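Local atomic coordinates of AlyGC mutant - R241A (PDB entry 5GKQ), a protein that probably cleaves the polysaccharide alginate by beta-elimination in its natural form, and here, as an engineered mutant, holds bound mannuronate units. Residues A[126-131]-A[148-153]; A[184-189]-A[217-222]. All coordinates share one frame; numbering follows the deposited sequence.

Interaction 1: residues A[126-131]-A[148-153]; sequences VMVYGR and VTMAVR. With BEM (beta-D-mannopyranuronic acid), chain C.
Tyr129 and Arg153 leave the ends of two parallel strands side by side and point the same way, ring and guanidinium planes only 20° apart. The arginine's aliphatic part runs alongside the ring, CB of Arg153 lying 3.6 Å from CE2 of Tyr129. Met127 meets the same arginine at a slant, its SD 3.8 Å from Arg153 NE. The methionine chain bends at chi2 toward the neighbouring strand, resting Met127 CE 3.5 Å from Ala151 CB. The guanidinium beyond them turns its edge to a bound mannuronate (chain C), and NH2 of Arg153 donates to the sugar ring oxygen O5 over 2.7 Å, the bond bent to 133° at the hydrogen. With an alanine here, O5 would probably lose this donor, and Met127 SD and the OH end of Tyr129 the CG and CD that lie against them. On the other face the side-chain contacts between the segments are apolar. Met150, extended throughout with CG anti to the backbone N (chi1 175°), stretches past both valines: its CG touches Val126 CB at 3.7 Å and its CE meets Val128 CG2. Val152 CG2 packs against Val128 CG2 at 4.1 Å, and Phe135 lies against the Val126 and Met150 end. Between the faces run four backbone hydrogen bonds, from Val126 N to Thr149 O through to Arg153 N to Val128 O. Parallel strands in register on successive coils, with apolar side chains on the inner face and a sugar-binding outer face, mark the right-handed parallel beta-helix of the pectate lyase-like clan.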
loop_
_atom_site.group_PDB
_atom_site.type_symbol
_atom_site.label_atom_id
_atom_site.label_comp_id
_atom_site.label_asym_id
_atom_site.label_seq_id
_atom_site.Cartn_x
_atom_site.Cartn_y
_atom_site.Cartn_z
ATOM N N VAL A 126 -21.159 19.456 -1.565
ATOM C CA VAL A 126 -22.061 20.539 -1.931
ATOM C C VAL A 126 -21.325 21.869 -1.808
ATOM O O VAL A 126 -20.738 22.166 -0.767
ATOM C CB VAL A 126 -23.338 20.544 -1.067
ATOM C CG1 VAL A 126 -24.287 21.650 -1.530
ATOM C CG2 VAL A 126 -24.038 19.218 -1.141
ATOM N N MET A 127 -21.388 22.689 -2.859
ATOM C CA MET A 127 -20.724 23.987 -2.885
ATOM C C MET A 127 -21.698 25.056 -3.346
ATOM O O MET A 127 -22.162 25.019 -4.486
ATOM C CB MET A 127 -19.503 23.940 -3.795
ATOM C CG MET A 127 -18.302 23.311 -3.117
ATOM S SD MET A 127 -17.319 24.515 -2.237
ATOM C CE MET A 127 -16.517 23.457 -1.050
ATOM N N VAL A 128 -21.994 26.015 -2.475
ATOM C CA VAL A 128 -22.979 27.053 -2.736
ATOM C C VAL A 128 -22.278 28.361 -3.083
ATOM O O VAL A 128 -21.330 28.766 -2.404
ATOM C CB VAL A 128 -23.903 27.260 -1.523
ATOM C CG1 VAL A 128 -25.165 28.007 -1.941
ATOM C CG2 VAL A 128 -24.207 25.945 -0.845
ATOM N N TYR A 129 -22.767 29.037 -4.130
ATOM C CA TYR A 129 -22.367 30.390 -4.513
ATOM C C TYR A 129 -23.616 31.229 -4.731
ATOM O O TYR A 129 -24.739 30.769 -4.532
ATOM C CB TYR A 129 -21.512 30.405 -5.787
ATOM C CG TYR A 129 -20.407 29.391 -5.811
ATOM C CD1 TYR A 129 -20.666 28.072 -6.123
ATOM C CD2 TYR A 129 -19.096 29.753 -5.535
ATOM C CE1 TYR A 129 -19.657 27.137 -6.144
ATOM C CE2 TYR A 129 -18.075 28.817 -5.550
ATOM C CZ TYR A 129 -18.366 27.515 -5.860
ATOM O OH TYR A 129 -17.353 26.598 -5.888
ATOM N N GLY A 130 -23.425 32.472 -5.154
ATOM C CA GLY A 130 -24.558 33.286 -5.547
ATOM C C GLY A 130 -25.259 33.920 -4.359
ATOM O O GLY A 130 -24.652 34.166 -3.317
ATOM N N ARG A 131 -26.539 34.204 -4.532
ATOM C CA ARG A 131 -27.347 34.729 -3.449
ATOM C C ARG A 131 -28.723 34.090 -3.498
ATOM O O ARG A 131 -29.165 33.596 -4.535
ATOM C CB ARG A 131 -27.465 36.248 -3.510
ATOM C CG ARG A 131 -26.132 36.960 -3.436
ATOM C CD ARG A 131 -26.274 38.465 -3.619
ATOM N NE ARG A 131 -25.020 39.169 -3.367
ATOM C CZ ARG A 131 -24.885 40.489 -3.387
ATOM N NH1 ARG A 131 -25.927 41.264 -3.656
ATOM N NH2 ARG A 131 -23.704 41.036 -3.136
ATOM N N VAL A 148 -14.577 19.137 3.308
ATOM C CA VAL A 148 -15.839 19.462 3.949
ATOM C C VAL A 148 -16.990 18.950 3.099
ATOM O O VAL A 148 -16.946 19.017 1.866
ATOM C CB VAL A 148 -15.929 20.978 4.172
ATOM C CG1 VAL A 148 -15.895 21.709 2.859
ATOM C CG2 VAL A 148 -17.169 21.328 4.918
ATOM N N THR A 149 -18.014 18.392 3.756
ATOM C CA THR A 149 -19.160 17.846 3.035
ATOM C C THR A 149 -19.882 18.944 2.258
ATOM O O THR A 149 -20.178 18.784 1.074
ATOM C CB THR A 149 -20.135 17.149 3.995
ATOM O OG1 THR A 149 -19.434 16.273 4.879
ATOM C CG2 THR A 149 -21.128 16.324 3.210
ATOM N N MET A 150 -20.137 20.081 2.904
ATOM C CA MET A 150 -20.847 21.193 2.297
ATOM C C MET A 150 -20.231 22.509 2.743
ATOM O O MET A 150 -19.971 22.698 3.927
ATOM C CB MET A 150 -22.326 21.157 2.676
ATOM C CG MET A 150 -23.110 22.342 2.191
ATOM S SD MET A 150 -24.847 22.170 2.564
ATOM C CE MET A 150 -25.531 23.566 1.669
ATOM N N ALA A 151 -20.018 23.425 1.803
ATOM C CA ALA A 151 -19.489 24.741 2.126
ATOM C C ALA A 151 -20.284 25.827 1.418
ATOM O O ALA A 151 -20.965 25.584 0.417
ATOM C CB ALA A 151 -18.029 24.876 1.728
ATOM N N VAL A 152 -20.170 27.042 1.940
ATOM C CA VAL A 152 -20.700 28.240 1.305
ATOM C C VAL A 152 -19.514 29.125 0.950
ATOM O O VAL A 152 -18.835 29.643 1.837
ATOM C CB VAL A 152 -21.676 28.987 2.212
ATOM C CG1 VAL A 152 -21.973 30.361 1.631
ATOM C CG2 VAL A 152 -22.944 28.172 2.400
ATOM N N ARG A 153 -19.263 29.310 -0.334
ATOM C CA ARG A 153 -18.101 30.071 -0.748
ATOM C C ARG A 153 -18.441 31.545 -0.884
ATOM O O ARG A 153 -19.575 31.913 -1.183
ATOM C CB ARG A 153 -17.540 29.507 -2.048
ATOM C CG ARG A 153 -16.713 28.249 -1.788
ATOM C CD ARG A 153 -15.632 28.087 -2.808
ATOM N NE ARG A 153 -14.609 27.149 -2.393
ATOM C CZ ARG A 153 -13.518 27.489 -1.716
ATOM N NH1 ARG A 153 -13.318 28.756 -1.369
ATOM N NH2 ARG A 153 -12.629 26.562 -1.379
HETATM C C1 BEM C . -9.026 27.030 -1.500
HETATM C C2 BEM C . -8.483 27.991 -0.460
HETATM O O2 BEM C . -9.499 28.904 -0.076
HETATM C C3 BEM C . -7.956 27.216 0.739
HETATM O O3 BEM C . -7.727 28.031 1.876
HETATM C C4 BEM C . -8.918 26.172 1.218
HETATM O O4 BEM C . -8.137 25.354 2.072
HETATM C C5 BEM C . -9.379 25.334 0.050
HETATM O O5 BEM C . -10.002 26.191 -0.897
HETATM C C6 BEM C . -10.200 24.216 0.621
HETATM O O6B BEM C . -11.400 24.041 0.316
HETATM O O6A BEM C . -9.645 23.573 1.529
HETATM O O1 BEM C . -9.560 27.791 -2.581
#

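Interaction 2: residues A[184-189]-A[217-222]; sequences TLRIGT and SNKSGK. With BEM (beta-D-mannopyranuronic acid), chain B; BEM (beta-D-mannopyranuronic acid), chain D; BEM (beta-D-mannopyranuronic acid), chain C.
Arg186 and Ser217 face each other across the close-packed part of this parallel pair, Arg186 CG 4.0 Å from Ser217 CB on the sugar-binding face. Beneath them the backbones interlock: Ser217 N donates to Leu185 O at 2.8 Å, and Ser217 O takes the N-H of Ile187 at 3.0 Å. On the opposite face Ile187 and Asn218 cross at a slant, Asn218 OD1 lying 3.9 Å from Ile187 CB. That amide is held from both ends, ND2 by Ser220 O and OD1 by Asn223, which fixes its rotation. Ile187 and Leu185 both turn to Val201 of strand 200-207, in the interior of the parallel beta-helix, where successive coils stack strand on strand. Lys219 N still donates to Ile187 O at 2.9 Å, though that oxygen is less surely placed; past this bond no further hydrogen bond links the segments. Gly188 has a positive phi (105°) at which a side chain would jam against the preceding carbonyl. Beyond, the second segment runs on to the solvent-exposed Lys222; the sugars lie instead along the face of Arg186 and Ser217. Lys219, extended beyond CG, carries NZ to the bound mannuronates: it donates to O2 of the chain B unit at 2.6 Å and weakly to O4 of the chain D unit, while its bond to O6A of that unit is modelled implausibly short. Arg186 is bent at chi3 (75°), which brings its NE back to Gly188 O in a weak bond. Its NH1 reaches O6B of the chain C unit in a similarly weak bond of 3.3 Å, and Ser217 OG turns to Glu214.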
loop_
_atom_site.group_PDB
_atom_site.type_symbol
_atom_site.label_atom_id
_atom_site.label_comp_id
_atom_site.label_asym_id
_atom_site.label_seq_id
_atom_site.Cartn_x
_atom_site.Cartn_y
_atom_site.Cartn_z
ATOM N N THR A 184 -18.329 18.894 8.458
ATOM C CA THR A 184 -19.584 18.692 7.767
ATOM C C THR A 184 -20.025 19.938 7.009
ATOM O O THR A 184 -20.352 19.843 5.827
ATOM C CB THR A 184 -20.655 18.253 8.747
ATOM O OG1 THR A 184 -20.384 16.906 9.136
ATOM C CG2 THR A 184 -22.025 18.323 8.088
ATOM N N LEU A 185 -20.005 21.107 7.655
ATOM C CA LEU A 185 -20.489 22.352 7.073
ATOM C C LEU A 185 -19.518 23.490 7.349
ATOM O O LEU A 185 -19.183 23.755 8.506
ATOM C CB LEU A 185 -21.872 22.718 7.629
ATOM C CG LEU A 185 -22.508 24.056 7.226
ATOM C CD1 LEU A 185 -22.746 24.093 5.738
ATOM C CD2 LEU A 185 -23.815 24.231 7.945
ATOM N N ARG A 186 -19.108 24.192 6.298
ATOM C CA ARG A 186 -18.215 25.339 6.395
ATOM C C ARG A 186 -18.848 26.540 5.706
ATOM O O ARG A 186 -19.261 26.442 4.552
ATOM C CB ARG A 186 -16.865 25.025 5.750
ATOM C CG ARG A 186 -15.749 25.992 6.087
ATOM C CD ARG A 186 -14.533 25.709 5.225
ATOM N NE ARG A 186 -14.721 26.167 3.852
ATOM C CZ ARG A 186 -14.171 25.596 2.786
ATOM N NH1 ARG A 186 -13.404 24.532 2.913
ATOM N NH2 ARG A 186 -14.410 26.087 1.582
ATOM N N ILE A 187 -18.898 27.672 6.394
ATOM C CA ILE A 187 -19.545 28.876 5.886
ATOM C C ILE A 187 -18.483 29.964 5.770
ATOM O O ILE A 187 -18.320 30.802 6.657
ATOM C CB ILE A 187 -20.701 29.321 6.777
ATOM C CG1 ILE A 187 -21.622 28.151 7.045
ATOM C CG2 ILE A 187 -21.485 30.446 6.105
ATOM C CD1 ILE A 187 -22.566 28.430 8.157
ATOM N N GLY A 188 -17.776 29.988 4.648
ATOM C CA GLY A 188 -16.732 30.955 4.376
ATOM C C GLY A 188 -15.351 30.331 4.498
ATOM O O GLY A 188 -15.197 29.128 4.695
ATOM N N THR A 189 -14.343 31.186 4.372
ATOM C CA THR A 189 -12.954 30.826 4.612
ATOM C C THR A 189 -12.293 31.948 5.413
ATOM O O THR A 189 -12.905 32.978 5.710
ATOM C CB THR A 189 -12.206 30.566 3.304
ATOM O OG1 THR A 189 -12.592 31.540 2.342
ATOM C CG2 THR A 189 -12.544 29.230 2.764
ATOM N N SER A 217 -17.873 24.724 10.746
ATOM C CA SER A 217 -16.830 25.739 10.812
ATOM C C SER A 217 -17.403 27.019 10.223
ATOM O O SER A 217 -17.579 27.119 9.008
ATOM C CB SER A 217 -15.576 25.293 10.060
ATOM O OG SER A 217 -14.471 26.131 10.349
ATOM N N ASN A 218 -17.710 27.989 11.074
ATOM C CA ASN A 218 -18.188 29.277 10.606
ATOM C C ASN A 218 -17.013 30.211 10.393
ATOM O O ASN A 218 -16.227 30.449 11.309
ATOM C CB ASN A 218 -19.154 29.910 11.595
ATOM C CG ASN A 218 -19.764 31.180 11.052
ATOM O OD1 ASN A 218 -20.667 31.130 10.224
ATOM N ND2 ASN A 218 -19.271 32.325 11.508
ATOM N N LYS A 219 -16.911 30.764 9.193
ATOM C CA LYS A 219 -15.798 31.635 8.845
ATOM C C LYS A 219 -16.303 32.826 8.034
ATOM O O LYS A 219 -15.758 33.176 6.991
ATOM C CB LYS A 219 -14.724 30.846 8.099
ATOM C CG LYS A 219 -14.073 29.779 8.939
ATOM C CD LYS A 219 -13.139 28.911 8.131
ATOM C CE LYS A 219 -12.232 28.098 9.020
ATOM N NZ LYS A 219 -11.607 27.015 8.241
ATOM N N SER A 220 -17.361 33.468 8.514
ATOM C CA SER A 220 -17.956 34.608 7.829
ATOM C C SER A 220 -18.692 35.431 8.864
ATOM O O SER A 220 -18.790 35.050 10.029
ATOM C CB SER A 220 -18.926 34.174 6.735
ATOM O OG SER A 220 -18.625 32.871 6.305
ATOM N N GLY A 221 -19.261 36.539 8.417
ATOM C CA GLY A 221 -19.951 37.455 9.299
ATOM C C GLY A 221 -21.455 37.253 9.273
ATOM O O GLY A 221 -22.029 36.904 8.248
ATOM N N LYS A 222 -22.074 37.458 10.431
ATOM C CA LYS A 222 -23.514 37.665 10.557
ATOM C C LYS A 222 -24.332 36.486 10.042
ATOM O O LYS A 222 -25.472 36.654 9.617
ATOM C CB LYS A 222 -23.946 38.966 9.869
ATOM C CG LYS A 222 -23.130 40.185 10.314
ATOM C CD LYS A 222 -23.958 41.450 10.351
ATOM C CE LYS A 222 -23.197 42.593 11.003
ATOM N NZ LYS A 222 -22.161 43.185 10.110
HETATM C C1 BEM B . -7.602 26.505 8.232
HETATM C C2 BEM B . -7.852 27.951 8.550
HETATM O O2 BEM B . -9.220 28.093 8.216
HETATM C C3 BEM B . -7.645 28.438 9.979
HETATM O O3 BEM B . -8.691 29.365 10.302
HETATM C C4 BEM B . -7.588 27.365 11.057
HETATM O O4 BEM B . -6.312 27.446 11.687
HETATM C C5 BEM B . -7.809 25.941 10.576
HETATM O O5 BEM B . -7.168 25.726 9.326
HETATM C C6 BEM B . -9.265 25.601 10.503
HETATM O O6B BEM B . -9.540 24.558 9.898
HETATM O O6A BEM B . -10.030 26.087 11.358
HETATM C C1 BEM D . -8.685 25.337 3.376
HETATM C C2 BEM D . -7.729 24.579 4.263
HETATM O O2 BEM D . -6.426 25.147 4.240
HETATM C C3 BEM D . -8.258 24.616 5.670
HETATM O O3 BEM D . -7.330 23.970 6.516
HETATM C C4 BEM D . -8.422 26.034 6.121
HETATM O O4 BEM D . -8.741 26.011 7.509
HETATM C C5 BEM D . -9.475 26.633 5.202
HETATM O O5 BEM D . -8.930 26.631 3.894
HETATM C C6 BEM D . -9.726 28.043 5.564
HETATM O O6B BEM D . -8.969 28.880 5.086
HETATM O O6A BEM D . -10.218 28.234 6.670
HETATM C C1 BEM C . -9.026 27.030 -1.500
HETATM C C2 BEM C . -8.483 27.991 -0.460
HETATM O O2 BEM C . -9.499 28.904 -0.076
HETATM C C3 BEM C . -7.956 27.216 0.739
HETATM O O3 BEM C . -7.727 28.031 1.876
HETATM C C4 BEM C . -8.918 26.172 1.218
HETATM O O4 BEM C . -8.137 25.354 2.072
HETATM C C5 BEM C . -9.379 25.334 0.050
HETATM O O5 BEM C . -10.002 26.191 -0.897
HETATM C C6 BEM C . -10.200 24.216 0.621
HETATM O O6B BEM C . -11.400 24.041 0.316
HETATM O O6A BEM C . -9.645 23.573 1.529
HETATM O O1 BEM C . -9.560 27.791 -2.581
#

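How the interactions relate
Interactions 1 and 2 are steps of one ladder: strands 124-128, 150-152, 185-188 and 214-219 follow one another along one parallel face of the beta-helix, and the two contact centres lie 10 Å apart. Strands 150-152 and 185-188 join them directly, through probable hydrogen bonds from Val152 N to Arg186 O (2.8 Å) and from Arg186 N to Met150 O (2.9 Å). Along the outer face three residues of the glycan pocket follow the bound sugars. Arg153 and Arg186 share the chain C mannuronate, one at its ring oxygen and the other at its carboxylate, and Lys219 serves the next two units, its side chain about 6 Å from a calcium ion.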